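Local coordinates for protein putative cellulase CEL6 (Mycobacterium tuberculosis, PDB 1UP3) that probably hydrolyses internal beta-1,4-glucosidic linkages of cellulose, as a family 6 glycoside hydrolase of the endoglucanase type, at residues E168-R173 with E203-L208; Y11-S16 with Q40-D45; G77-D82 with F137-Y142; N3-K8 with P112-V117; G55-Y60 with D102-G107. All blocks are in the same frame, centred on the assembly; numbering follows the deposited sequence.

Contact 1: E168-R173 with E203-L208; sequences EAMAAR and EAISGL
Ala171 meets Leu208 in an apolar helix-to-helix contact on the outside of the barrel-like family 6 fold, where helices 167-176 and 195-208 lie side by side with strand 184-187 between them in the chain. The two short axes approach to 9.1 Å and run in the same general sense, 46° apart. The methyl of Ala171 presses on the CB methylene of Leu208, 3.5 Å from CB to CB, tighter than usual for carbons. Alanine suits this position because its one carbon lets the leucine come right up to the helix. Leu208 CG stands beside its own backbone N (chi1 -63°), which carries CD1 across to the start of the other segment, 3.9 Å from Glu168 CA. On this solvent-exposed side Glu168 also lends its aliphatic CG, 4.0 Å from Leu208 CD1. On the buried flank Ile205, with its chain extended (chi2 178°), brings CD1 to 4.2 Å from Met170 CG; the methionine then bends away toward Leu122 and Ala159. No hydrogen bond or salt bridge crosses between the two segments, so their own pairing is one of apolar shape, while Leu208 O, bonded to Asn175 ND2 further along helix 167-176, adds a polar tie between the helices.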
# COMPACT_ATOMS: atom_id res chain seq x y z
N GLU A 168 -14.54 -5.65 13.78
CA GLU A 168 -15.57 -4.71 14.22
C GLU A 168 -14.99 -3.31 14.43
O GLU A 168 -15.59 -2.28 14.01
CB GLU A 168 -16.20 -5.26 15.50
CG GLU A 168 -16.97 -6.58 15.32
CD GLU A 168 -16.15 -7.92 15.29
OE1 GLU A 168 -14.85 -7.94 15.41
OE2 GLU A 168 -16.83 -9.01 15.16
N ALA A 169 -13.84 -3.22 15.08
CA ALA A 169 -13.20 -1.96 15.35
C ALA A 169 -12.78 -1.25 14.03
O ALA A 169 -13.02 -0.04 13.85
CB ALA A 169 -12.00 -2.15 16.25
N MET A 170 -12.23 -2.02 13.11
CA MET A 170 -11.76 -1.43 11.85
C MET A 170 -12.97 -1.07 10.98
O MET A 170 -12.98 -0.01 10.33
CB MET A 170 -10.75 -2.33 11.17
CG MET A 170 -10.16 -1.73 9.90
SD MET A 170 -9.53 -0.04 10.03
CE MET A 170 -7.93 -0.33 10.66
N ALA A 171 -14.01 -1.89 10.96
CA ALA A 171 -15.19 -1.56 10.16
C ALA A 171 -15.79 -0.25 10.65
O ALA A 171 -16.28 0.54 9.85
CB ALA A 171 -16.23 -2.67 10.22
N ALA A 172 -15.81 -0.02 11.96
CA ALA A 172 -16.34 1.23 12.49
C ALA A 172 -15.57 2.43 11.96
O ALA A 172 -16.18 3.46 11.58
CB ALA A 172 -16.31 1.24 14.00
N ARG A 173 -14.25 2.34 11.94
CA ARG A 173 -13.42 3.41 11.42
C ARG A 173 -13.63 3.58 9.93
O ARG A 173 -13.70 4.72 9.44
CB ARG A 173 -11.96 3.18 11.77
CG ARG A 173 -11.71 3.17 13.26
CD ARG A 173 -10.28 2.94 13.68
NE ARG A 173 -10.27 2.71 15.12
CZ ARG A 173 -9.23 2.75 15.91
NH1 ARG A 173 -8.02 3.04 15.45
NH2 ARG A 173 -9.39 2.49 17.19
N GLU A 203 -13.41 -10.67 4.43
CA GLU A 203 -14.81 -10.99 4.26
C GLU A 203 -15.60 -10.53 5.47
O GLU A 203 -16.75 -10.12 5.31
CB GLU A 203 -14.98 -12.49 3.99
CG GLU A 203 -14.39 -12.94 2.64
CD GLU A 203 -14.94 -12.25 1.41
OE1 GLU A 203 -16.19 -12.14 1.32
OE2 GLU A 203 -14.14 -11.84 0.51
N ALA A 204 -15.03 -10.61 6.67
CA ALA A 204 -15.69 -10.14 7.89
C ALA A 204 -15.91 -8.63 7.84
O ALA A 204 -17.04 -8.14 8.09
CB ALA A 204 -14.92 -10.52 9.10
N ILE A 205 -14.89 -7.91 7.41
CA ILE A 205 -15.00 -6.45 7.34
C ILE A 205 -15.99 -6.08 6.24
O ILE A 205 -16.78 -5.17 6.42
CB ILE A 205 -13.64 -5.77 7.16
CG1 ILE A 205 -12.77 -5.95 8.42
CG2 ILE A 205 -13.79 -4.29 6.76
CD1 ILE A 205 -11.38 -5.36 8.30
N SER A 206 -15.93 -6.78 5.12
CA SER A 206 -16.87 -6.56 4.03
C SER A 206 -18.32 -6.66 4.52
O SER A 206 -19.15 -5.81 4.21
CB SER A 206 -16.62 -7.53 2.89
OG SER A 206 -17.54 -7.33 1.83
N GLY A 207 -18.61 -7.67 5.33
CA GLY A 207 -19.93 -7.84 5.91
C GLY A 207 -20.38 -6.70 6.78
O GLY A 207 -21.59 -6.41 6.86
N LEU A 208 -19.44 -6.05 7.44
CA LEU A 208 -19.71 -4.93 8.35
C LEU A 208 -19.64 -3.56 7.69
O LEU A 208 -19.88 -2.55 8.35
CB LEU A 208 -18.71 -4.99 9.52
CG LEU A 208 -18.83 -6.23 10.40
CD1 LEU A 208 -17.63 -6.35 11.34
CD2 LEU A 208 -20.14 -6.22 11.20

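Contact 2: Y11-S16 with Q40-D45; sequences YVDPAS and QSYWLD
Tyr11 and Gln40 are joined through water at the first edge of the parallel sheet of this family 6 fold, where the loop leading into helix 17-24 passes the start of strand 42-44. No direct hydrogen bond spans the two segments; Tyr11 O and Gln40 N stay 4.1 Å apart. One water donates to both Tyr11 O and Gln40 O, 2.7 Å from the former. A second donates to Tyr11 O and accepts from two amides, Asp13 N and Gln40 N, lying 2.8 Å from Gln40 N. Tyr11 O thus receives two water protons, and the backbones are held apart and joined by two bridging waters. The direct touch is between side chains: Asp13 OD2 lies at the edge of the Tyr42 ring, near its plane, 3.7 Å from CD1, with carboxylate and ring planes 66° apart. A ring edge, with its slightly positive hydrogens, suits a carboxylate oxygen. Tyr42 CG is anti to the backbone N (chi1 -171°), which directs the ring toward the loop; the ring also stacks with Tyr60 of helix 50-66.

Tyr11, Asp13, Pro14 and Tyr42 line a pocket holding a polyether, probably from the crystallisation liquor, hydrogen-bonded to Tyr11 OH. Further out, Arg262 forms a salt bridge with Asp13 OD2 and also bonds to Ser41 O, linking both segments. A type I turn from Asp13 to Ser16 shapes the loop, with Pro14 suiting its second position. Within it Asp13 OD1 completes an Asx turn: Ala15 N donates to it at 2.9 Å, from above the carboxylate plane.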
# COMPACT_ATOMS: atom_id res chain seq x y z
N TYR A 11 0.68 -2.03 -13.79
CA TYR A 11 1.86 -1.37 -14.35
C TYR A 11 3.16 -1.74 -13.65
O TYR A 11 3.25 -1.65 -12.43
CB TYR A 11 1.66 0.13 -14.26
CG TYR A 11 2.76 1.00 -14.85
CD1 TYR A 11 3.18 0.85 -16.15
CD2 TYR A 11 3.31 2.03 -14.11
CE1 TYR A 11 4.17 1.70 -16.70
CE2 TYR A 11 4.28 2.84 -14.62
CZ TYR A 11 4.71 2.67 -15.92
OH TYR A 11 5.70 3.51 -16.42
N VAL A 12 4.15 -2.14 -14.45
CA VAL A 12 5.49 -2.38 -13.96
C VAL A 12 6.28 -1.06 -14.11
O VAL A 12 6.49 -0.57 -15.24
CB VAL A 12 6.14 -3.48 -14.72
CG1 VAL A 12 7.60 -3.65 -14.26
CG2 VAL A 12 5.35 -4.79 -14.54
N ASP A 13 6.73 -0.52 -12.98
CA ASP A 13 7.51 0.72 -12.94
C ASP A 13 8.89 0.45 -13.56
O ASP A 13 9.69 -0.32 -13.00
CB ASP A 13 7.66 1.14 -11.48
CG ASP A 13 8.42 2.44 -11.31
OD1 ASP A 13 9.00 2.95 -12.30
OD2 ASP A 13 8.57 2.93 -10.15
N PRO A 14 9.20 1.05 -14.71
CA PRO A 14 10.48 0.75 -15.38
C PRO A 14 11.69 1.40 -14.71
O PRO A 14 12.82 1.11 -15.12
CB PRO A 14 10.26 1.33 -16.79
CG PRO A 14 9.35 2.44 -16.56
CD PRO A 14 8.39 2.02 -15.46
N ALA A 15 11.47 2.23 -13.70
CA ALA A 15 12.54 2.95 -12.98
C ALA A 15 12.56 2.68 -11.48
O ALA A 15 13.04 3.48 -10.69
CB ALA A 15 12.39 4.45 -13.24
N SER A 16 12.01 1.53 -11.07
CA SER A 16 12.05 1.16 -9.67
C SER A 16 13.49 0.92 -9.25
O SER A 16 14.32 0.61 -10.08
CB SER A 16 11.24 -0.10 -9.39
OG SER A 16 11.77 -1.23 -10.09
N GLN A 40 4.27 -3.35 -8.82
CA GLN A 40 4.20 -3.09 -7.37
C GLN A 40 3.25 -1.90 -7.14
O GLN A 40 2.19 -1.87 -7.73
CB GLN A 40 5.61 -3.00 -6.77
CG GLN A 40 6.30 -4.36 -6.93
CD GLN A 40 7.81 -4.33 -6.80
OE1 GLN A 40 8.33 -3.68 -5.92
NE2 GLN A 40 8.50 -5.05 -7.66
N SER A 41 3.56 -0.98 -6.25
CA SER A 41 2.82 0.30 -6.19
C SER A 41 3.85 1.38 -6.02
O SER A 41 4.96 1.13 -5.52
CB SER A 41 1.81 0.37 -5.03
OG SER A 41 2.49 0.50 -3.78
N TYR A 42 3.49 2.60 -6.42
CA TYR A 42 4.37 3.76 -6.34
C TYR A 42 3.94 4.60 -5.14
O TYR A 42 2.84 5.08 -5.09
CB TYR A 42 4.27 4.54 -7.66
CG TYR A 42 5.28 5.65 -7.79
CD1 TYR A 42 6.59 5.38 -8.16
CD2 TYR A 42 4.94 6.96 -7.57
CE1 TYR A 42 7.54 6.38 -8.29
CE2 TYR A 42 5.89 7.98 -7.70
CZ TYR A 42 7.18 7.69 -8.05
OH TYR A 42 8.13 8.70 -8.16
N TRP A 43 4.85 4.77 -4.17
CA TRP A 43 4.52 5.42 -2.92
C TRP A 43 4.82 6.91 -3.00
O TRP A 43 5.96 7.29 -3.40
CB TRP A 43 5.33 4.82 -1.79
CG TRP A 43 4.96 3.41 -1.40
CD1 TRP A 43 4.94 2.31 -2.20
CD2 TRP A 43 4.46 2.98 -0.14
NE1 TRP A 43 4.53 1.21 -1.47
CE2 TRP A 43 4.22 1.60 -0.21
CE3 TRP A 43 4.23 3.64 1.08
CZ2 TRP A 43 3.74 0.86 0.87
CZ3 TRP A 43 3.77 2.91 2.16
CH2 TRP A 43 3.52 1.52 2.04
N LEU A 44 3.86 7.73 -2.58
CA LEU A 44 4.01 9.19 -2.55
C LEU A 44 3.88 9.69 -1.11
O LEU A 44 3.06 9.21 -0.33
CB LEU A 44 2.93 9.82 -3.38
CG LEU A 44 2.91 9.40 -4.85
CD1 LEU A 44 1.66 9.97 -5.52
CD2 LEU A 44 4.18 9.86 -5.53
N ASP A 45 4.71 10.65 -0.75
CA ASP A 45 4.65 11.29 0.55
C ASP A 45 5.05 12.75 0.50
O ASP A 45 4.95 13.38 -0.54
CB ASP A 45 5.41 10.47 1.57
CG ASP A 45 6.91 10.44 1.34
OD1 ASP A 45 7.42 11.11 0.40
OD2 ASP A 45 7.67 9.75 2.09
O HOH W 1 1.60 -1.04 -10.34
O HOH W 2 5.37 -1.22 -10.36

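Contact 3: G77-D82 with F137-Y142; sequences GIPHRD and FDLVRY. With BGC (beta-D-glucopyranose), chain B.
Ile78 pushes the end of its side chain against helix 130-147, reaching the ledge formed by Leu139 and Val140. Its CD1 is the bump: it lies 3.9 Å from Leu139 CB and 4.3 Å from Val140 CG2, touching the base of one residue and a branch of the next. The torsions explain the reach. CG1 is anti to the backbone N (chi1 -156°), and the turn at chi2 swings CD1 toward the helix. Isoleucine suits the spot because its longer branch reaches the helix while the beta-branched base stays with the loop, Ile78 CA and Leu139 CA being 7.9 Å apart. Next to it, Leu139 CD1 meets the CD-CG edge of the proline ring, 3.8 Å from Pro79 CD. Tyr97 of helix 94-108 touches both Ile78 and Leu139. The rigid proline also occupies the second position of a type II turn from Ile78 to Arg81, and Glu118 accepts bonds from the amides of Gly77 and Ile78. Beyond the turn the same loop arrives at Asp82, whose OD1 takes a hydrogen bond of 2.8 Å from O3 of the bound glucose. The loop follows strand 72-75 of the parallel sheet, and its Asp82 end lies in the sugar-binding cleft of this family 6 glycoside hydrolase, where Asp120 and Asn191 also bond the glucose.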
# COMPACT_ATOMS: atom_id res chain seq x y z
N GLY A 77 1.28 10.12 3.36
CA GLY A 77 1.64 11.47 3.79
C GLY A 77 0.93 11.95 5.05
O GLY A 77 1.05 13.13 5.38
N ILE A 78 0.21 11.09 5.75
CA ILE A 78 -0.63 11.55 6.89
C ILE A 78 0.21 12.24 7.96
O ILE A 78 1.35 11.84 8.22
CB ILE A 78 -1.44 10.36 7.50
CG1 ILE A 78 -2.69 10.82 8.23
CG2 ILE A 78 -0.56 9.50 8.36
CD1 ILE A 78 -3.78 11.34 7.31
N PRO A 79 -0.29 13.31 8.54
CA PRO A 79 0.43 13.92 9.65
C PRO A 79 0.64 12.93 10.80
O PRO A 79 -0.21 12.08 11.06
CB PRO A 79 -0.47 15.10 10.07
CG PRO A 79 -1.18 15.47 8.80
CD PRO A 79 -1.45 14.12 8.15
N HIS A 80 1.78 13.03 11.47
CA HIS A 80 2.18 12.09 12.54
C HIS A 80 2.31 10.68 11.98
O HIS A 80 1.99 9.72 12.66
CB HIS A 80 1.21 12.11 13.75
CG HIS A 80 0.74 13.49 14.10
ND1 HIS A 80 1.62 14.50 14.38
CD2 HIS A 80 -0.50 14.03 14.15
CE1 HIS A 80 0.95 15.62 14.60
NE2 HIS A 80 -0.34 15.37 14.46
N ARG A 81 2.80 10.59 10.72
CA ARG A 81 2.99 9.28 10.08
C ARG A 81 3.80 8.37 10.97
O ARG A 81 4.81 8.78 11.51
CB ARG A 81 3.64 9.44 8.72
CG ARG A 81 3.55 8.24 7.82
CD ARG A 81 4.23 8.48 6.52
NE ARG A 81 5.67 8.50 6.64
CZ ARG A 81 6.49 8.76 5.65
NH1 ARG A 81 6.03 9.03 4.44
NH2 ARG A 81 7.79 8.71 5.85
N ASP A 82 3.32 7.11 11.08
CA ASP A 82 3.98 6.07 11.83
C ASP A 82 4.13 6.41 13.31
O ASP A 82 4.92 5.76 14.00
CB ASP A 82 5.35 5.75 11.22
CG ASP A 82 5.71 4.31 11.35
OD1 ASP A 82 4.83 3.42 11.14
OD2 ASP A 82 6.87 3.95 11.73
N PHE A 137 -9.04 10.98 11.20
CA PHE A 137 -10.20 10.36 10.54
C PHE A 137 -10.79 11.36 9.51
O PHE A 137 -11.13 10.97 8.39
CB PHE A 137 -11.27 9.92 11.53
CG PHE A 137 -10.85 8.80 12.47
CD1 PHE A 137 -9.79 7.99 12.19
CD2 PHE A 137 -11.53 8.60 13.66
CE1 PHE A 137 -9.41 6.97 13.07
CE2 PHE A 137 -11.15 7.58 14.52
CZ PHE A 137 -10.10 6.77 14.21
N ASP A 138 -10.87 12.64 9.89
CA ASP A 138 -11.32 13.68 8.96
C ASP A 138 -10.45 13.81 7.72
O ASP A 138 -10.98 14.04 6.62
CB ASP A 138 -11.45 15.02 9.65
CG ASP A 138 -12.53 15.04 10.70
OD1 ASP A 138 -13.41 14.15 10.73
OD2 ASP A 138 -12.54 15.95 11.56
N LEU A 139 -9.13 13.65 7.87
CA LEU A 139 -8.21 13.71 6.75
C LEU A 139 -8.35 12.51 5.81
O LEU A 139 -8.32 12.67 4.60
CB LEU A 139 -6.77 13.84 7.27
CG LEU A 139 -6.50 15.16 7.97
CD1 LEU A 139 -5.08 15.11 8.56
CD2 LEU A 139 -6.71 16.36 7.14
N VAL A 140 -8.57 11.33 6.38
CA VAL A 140 -8.78 10.16 5.55
C VAL A 140 -10.11 10.30 4.82
O VAL A 140 -10.20 9.94 3.65
CB VAL A 140 -8.65 8.86 6.36
CG1 VAL A 140 -8.98 7.65 5.46
CG2 VAL A 140 -7.22 8.75 6.90
N ARG A 141 -11.14 10.75 5.52
CA ARG A 141 -12.41 11.01 4.85
C ARG A 141 -12.28 12.05 3.72
O ARG A 141 -12.89 11.90 2.64
CB ARG A 141 -13.47 11.46 5.88
CG ARG A 141 -14.86 11.55 5.24
CD ARG A 141 -15.99 12.00 6.19
NE ARG A 141 -15.66 11.72 7.55
CZ ARG A 141 -15.33 12.57 8.52
NH1 ARG A 141 -15.39 13.90 8.38
NH2 ARG A 141 -14.98 12.04 9.70
N TYR A 142 -11.48 13.08 3.94
CA TYR A 142 -11.22 14.10 2.93
C TYR A 142 -10.58 13.46 1.68
O TYR A 142 -10.98 13.73 0.55
CB TYR A 142 -10.32 15.20 3.49
CG TYR A 142 -10.17 16.36 2.52
CD1 TYR A 142 -11.13 17.32 2.44
CD2 TYR A 142 -9.08 16.43 1.64
CE1 TYR A 142 -11.04 18.37 1.53
CE2 TYR A 142 -8.97 17.49 0.73
CZ TYR A 142 -9.98 18.44 0.67
OH TYR A 142 -9.94 19.51 -0.22
C2 BGC B . 4.44 -0.71 12.10
C3 BGC B . 4.38 -0.04 10.74
C4 BGC B . 4.21 -1.08 9.63
C5 BGC B . 3.02 -1.99 9.99
C6 BGC B . 2.89 -3.16 9.00
C1 BGC B . 3.21 -1.61 12.29
O2 BGC B . 4.58 0.25 13.16
O3 BGC B . 5.52 0.77 10.50
O4 BGC B . 3.99 -0.48 8.35
O5 BGC B . 3.17 -2.58 11.27
O6 BGC B . 1.74 -3.94 9.30

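Contact 4: N3-K8 with P112-V117; sequences NPLAGK and PATIIV
Segment 3-8 is an irregular N-terminal run folded into a type I turn from Asn3 to Ala6, whereas 113-117 is an extended strand; the backbones stay well separated, with Leu5 CA and Thr114 CA 7.8 Å apart, and no hydrogen bond joins them. The turn is reinforced from within. Asn3 OD1 accepts from Leu5 N at 2.9 Å in an Asx turn, the donor standing above the amide's carbonyl plane, and Pro4 suits the second corner because its ring already fixes the phi angle a type I turn needs. Gly7 takes a positive phi of 93°, which glycine readily adopts.

Leu5 supplies the main touch. Its CD2 packs 4.2 Å from Thr114 CG2, the two side chains crossing at about a right angle; the modelled approach of Leu5 CD2 to Thr114 OG1, 3.1 Å, is unusually short for a methyl and a hydroxyl and is doubtful in detail. Thr114 lies on an inner strand of the parallel sheet that forms the core of this family 6 fold, flanked by strands 72-75 and 153-158. Leu5 also packs on Tyr156, Asp255 and Ala256, so the turn spans the interior between early and late strands of the sheet; Asn3 ND2 meanwhile bonds to Asp255 O. Thr114 OG1 stands beside the backbone N (chi1 -63°), buried under the leucine without any hydrogen-bonding partner in the model. At the partly exposed end, Lys8 CE lies loosely alongside Pro112, 4.4 Å from its CB. Lysine suits that border, since its carbons can pack there.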
# COMPACT_ATOMS: atom_id res chain seq x y z
N ASN A 3 -15.48 -5.75 -11.02
CA ASN A 3 -14.14 -5.52 -10.43
C ASN A 3 -13.40 -4.50 -11.29
O ASN A 3 -13.10 -4.80 -12.44
CB ASN A 3 -13.42 -6.83 -10.41
CG ASN A 3 -12.07 -6.76 -9.74
OD1 ASN A 3 -11.59 -5.67 -9.44
ND2 ASN A 3 -11.48 -7.94 -9.46
N PRO A 4 -13.11 -3.31 -10.76
CA PRO A 4 -12.41 -2.28 -11.54
C PRO A 4 -10.95 -2.64 -11.89
O PRO A 4 -10.31 -1.99 -12.71
CB PRO A 4 -12.45 -1.05 -10.61
CG PRO A 4 -12.51 -1.61 -9.24
CD PRO A 4 -13.34 -2.87 -9.36
N LEU A 5 -10.42 -3.69 -11.28
CA LEU A 5 -9.02 -4.05 -11.44
C LEU A 5 -8.80 -5.14 -12.47
O LEU A 5 -7.67 -5.52 -12.74
CB LEU A 5 -8.42 -4.51 -10.11
CG LEU A 5 -8.57 -3.53 -8.95
CD1 LEU A 5 -7.74 -4.00 -7.74
CD2 LEU A 5 -8.14 -2.14 -9.35
N ALA A 6 -9.89 -5.69 -13.03
CA ALA A 6 -9.79 -6.78 -13.98
C ALA A 6 -9.65 -6.15 -15.37
O ALA A 6 -9.89 -4.97 -15.54
CB ALA A 6 -11.00 -7.69 -13.86
N GLY A 7 -9.20 -6.87 -16.37
CA GLY A 7 -9.19 -6.19 -17.67
C GLY A 7 -7.94 -5.46 -18.13
O GLY A 7 -7.78 -5.30 -19.34
N LYS A 8 -7.02 -5.05 -17.25
CA LYS A 8 -5.66 -4.84 -17.76
C LYS A 8 -4.57 -5.14 -16.79
O LYS A 8 -4.82 -5.15 -15.58
CB LYS A 8 -5.50 -3.47 -18.36
CG LYS A 8 -5.70 -2.39 -17.41
CD LYS A 8 -5.93 -1.06 -18.15
CE LYS A 8 -6.43 -0.01 -17.21
NZ LYS A 8 -7.81 -0.38 -16.72
N PRO A 112 -7.43 6.33 -15.25
CA PRO A 112 -7.50 5.10 -14.45
C PRO A 112 -6.36 5.05 -13.44
O PRO A 112 -5.22 5.36 -13.76
CB PRO A 112 -7.30 3.99 -15.48
CG PRO A 112 -7.69 4.59 -16.72
CD PRO A 112 -7.23 6.00 -16.68
N ALA A 113 -6.68 4.68 -12.20
CA ALA A 113 -5.67 4.49 -11.17
C ALA A 113 -6.27 3.66 -10.05
O ALA A 113 -7.47 3.72 -9.79
CB ALA A 113 -5.12 5.83 -10.62
N THR A 114 -5.41 2.91 -9.39
CA THR A 114 -5.72 2.25 -8.13
C THR A 114 -4.98 3.01 -7.03
O THR A 114 -3.79 3.29 -7.19
CB THR A 114 -5.26 0.82 -8.22
OG1 THR A 114 -5.97 0.13 -9.25
CG2 THR A 114 -5.52 0.02 -6.91
N ILE A 115 -5.70 3.45 -6.00
CA ILE A 115 -5.12 4.28 -4.95
C ILE A 115 -5.29 3.58 -3.63
O ILE A 115 -6.40 3.24 -3.26
CB ILE A 115 -5.77 5.67 -4.87
CG1 ILE A 115 -5.89 6.32 -6.26
CG2 ILE A 115 -4.99 6.57 -3.89
CD1 ILE A 115 -4.59 6.60 -6.96
N ILE A 116 -4.16 3.36 -2.95
CA ILE A 116 -4.12 2.80 -1.60
C ILE A 116 -3.93 4.01 -0.65
O ILE A 116 -2.91 4.69 -0.67
CB ILE A 116 -2.98 1.82 -1.44
CG1 ILE A 116 -2.97 0.74 -2.55
CG2 ILE A 116 -2.99 1.25 -0.02
CD1 ILE A 116 -4.22 -0.08 -2.55
N VAL A 117 -4.94 4.29 0.16
CA VAL A 117 -4.97 5.50 0.98
C VAL A 117 -4.43 5.19 2.39
O VAL A 117 -5.07 4.51 3.20
CB VAL A 117 -6.39 6.07 1.13
CG1 VAL A 117 -6.40 7.35 1.96
CG2 VAL A 117 -7.02 6.31 -0.21

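Contact 5: G55-Y60 with D102-G107; sequences GTVARY and DAVASG
Val57 and Gly107 form the close-packed part of this contact between helices 50-66 and 94-108. The short axes come within 7.7 Å at an angle of 32°, a near approach that Gly107 makes possible: with no side chain in the way, Val57 CG1 rests 3.9 Å from Gly107 C, on bare backbone. Val57 CG1 is anti to the backbone N (chi1 167°), a setting that lays it over the other helix, also 3.9 Å from Val104 O. The second branch, CG2, faces Val104 CG1 at 4.3 Å, the two valines filling the buried side without touching tightly.

Toward solvent the backbones stay close, but the cover is thin, since only small residues meet. Exposed Ala58 offers its CA to Gly107 O at 3.5 Å, a CA-H...O contact with an angle of 120° at the hydrogen, and its CB also touches that oxygen, at 3.6 Å from Gly107 O. Ser106, also exposed, turns its OG back to Ala103 O in one of its two conformers. Deeper in the fold, Val57 packs against Leu44 of strand 42-44 and Val104 against Leu147 of helix 130-147, placing both helices as neighbours on the outer face of the parallel sheet.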
# COMPACT_ATOMS: atom_id res chain seq x y z
N GLY A 55 1.65 17.07 -11.11
CA GLY A 55 2.42 16.72 -12.28
C GLY A 55 3.04 15.36 -12.15
O GLY A 55 3.08 14.61 -13.13
N THR A 56 3.53 15.00 -10.96
CA THR A 56 4.11 13.67 -10.75
C THR A 56 3.07 12.57 -10.98
O THR A 56 3.35 11.55 -11.61
CB THR A 56 4.66 13.63 -9.32
OG1 THR A 56 5.67 14.65 -9.18
CG2 THR A 56 5.38 12.31 -9.06
N VAL A 57 1.88 12.80 -10.45
CA VAL A 57 0.79 11.83 -10.58
C VAL A 57 0.31 11.74 -12.02
O VAL A 57 0.10 10.63 -12.52
CB VAL A 57 -0.36 12.16 -9.61
CG1 VAL A 57 -1.64 11.39 -9.93
CG2 VAL A 57 0.10 11.93 -8.19
N ALA A 58 0.16 12.89 -12.70
CA ALA A 58 -0.28 12.87 -14.09
C ALA A 58 0.74 12.12 -14.97
O ALA A 58 0.36 11.36 -15.88
CB ALA A 58 -0.48 14.26 -14.62
N ARG A 59 2.02 12.30 -14.69
CA ARG A 59 3.10 11.64 -15.44
C ARG A 59 2.98 10.14 -15.26
O ARG A 59 3.04 9.37 -16.21
CB ARG A 59 4.47 12.12 -14.93
CG ARG A 59 5.65 11.50 -15.57
CD ARG A 59 6.95 12.02 -14.97
NE ARG A 59 8.11 11.41 -15.60
CZ ARG A 59 8.59 10.24 -15.26
NH1 ARG A 59 8.04 9.54 -14.29
NH2 ARG A 59 9.65 9.75 -15.89
N TYR A 60 2.82 9.71 -14.01
CA TYR A 60 2.81 8.27 -13.72
C TYR A 60 1.56 7.59 -14.29
O TYR A 60 1.67 6.51 -14.94
CB TYR A 60 2.91 8.04 -12.20
CG TYR A 60 3.27 6.60 -11.86
CD1 TYR A 60 4.60 6.20 -11.77
CD2 TYR A 60 2.30 5.69 -11.53
CE1 TYR A 60 4.93 4.91 -11.44
CE2 TYR A 60 2.64 4.38 -11.18
CZ TYR A 60 3.94 4.01 -11.15
OH TYR A 60 4.31 2.72 -10.78
N ASP A 102 -5.70 17.62 -2.69
CA ASP A 102 -6.28 18.35 -3.80
C ASP A 102 -5.40 18.25 -5.02
O ASP A 102 -5.89 18.11 -6.15
CB ASP A 102 -6.48 19.83 -3.47
CG ASP A 102 -7.52 20.07 -2.42
OD1 ASP A 102 -8.35 19.18 -2.15
OD2 ASP A 102 -7.59 21.16 -1.79
N ALA A 103 -4.10 18.39 -4.80
CA ALA A 103 -3.13 18.32 -5.89
C ALA A 103 -3.05 16.93 -6.51
O ALA A 103 -2.99 16.80 -7.73
CB ALA A 103 -1.77 18.76 -5.39
N VAL A 104 -3.03 15.88 -5.70
CA VAL A 104 -3.07 14.53 -6.22
C VAL A 104 -4.31 14.32 -7.11
O VAL A 104 -4.23 13.78 -8.21
CB VAL A 104 -3.04 13.49 -5.10
CG1 VAL A 104 -3.34 12.10 -5.61
CG2 VAL A 104 -1.69 13.48 -4.37
N ALA A 105 -5.47 14.75 -6.64
CA ALA A 105 -6.71 14.63 -7.41
C ALA A 105 -6.65 15.42 -8.72
O ALA A 105 -7.18 14.98 -9.74
CB ALA A 105 -7.89 15.05 -6.53
N SER A 106 -6.03 16.59 -8.69
CA SER A 106 -5.86 17.39 -9.90
C SER A 106 -5.03 16.63 -10.92
O SER A 106 -5.31 16.65 -12.12
CB SER A 106 -5.20 18.74 -9.58
OG SER A 106 -3.77 18.66 -9.43
N GLY A 107 -4.03 15.91 -10.46
CA GLY A 107 -3.20 15.16 -11.36
C GLY A 107 -3.85 13.88 -11.87
O GLY A 107 -3.52 13.44 -12.96

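From the N terminus, contact 4 opens first and closes only at strand 113-117, joining the N-terminal run to an inner strand. Contacts 2 and 5 nest inside that loop: contact 2 closes at strand 42-44 before contact 5 opens on the next helix, to close on helix 94-108; they meet where Tyr60 packs against Tyr11, Asp13 and Tyr42. Contact 3 opens between the segments of contact 5 and closes beyond both loops on helix 130-147, crossing contact 5 and likewise contact 4. Asp45 with Arg81 ties it to contact 2, Tyr142 with Asp102 to contact 5. Contact 1 follows in series, closing on helix 195-208 and touching contact 3 through Arg173 and Phe137.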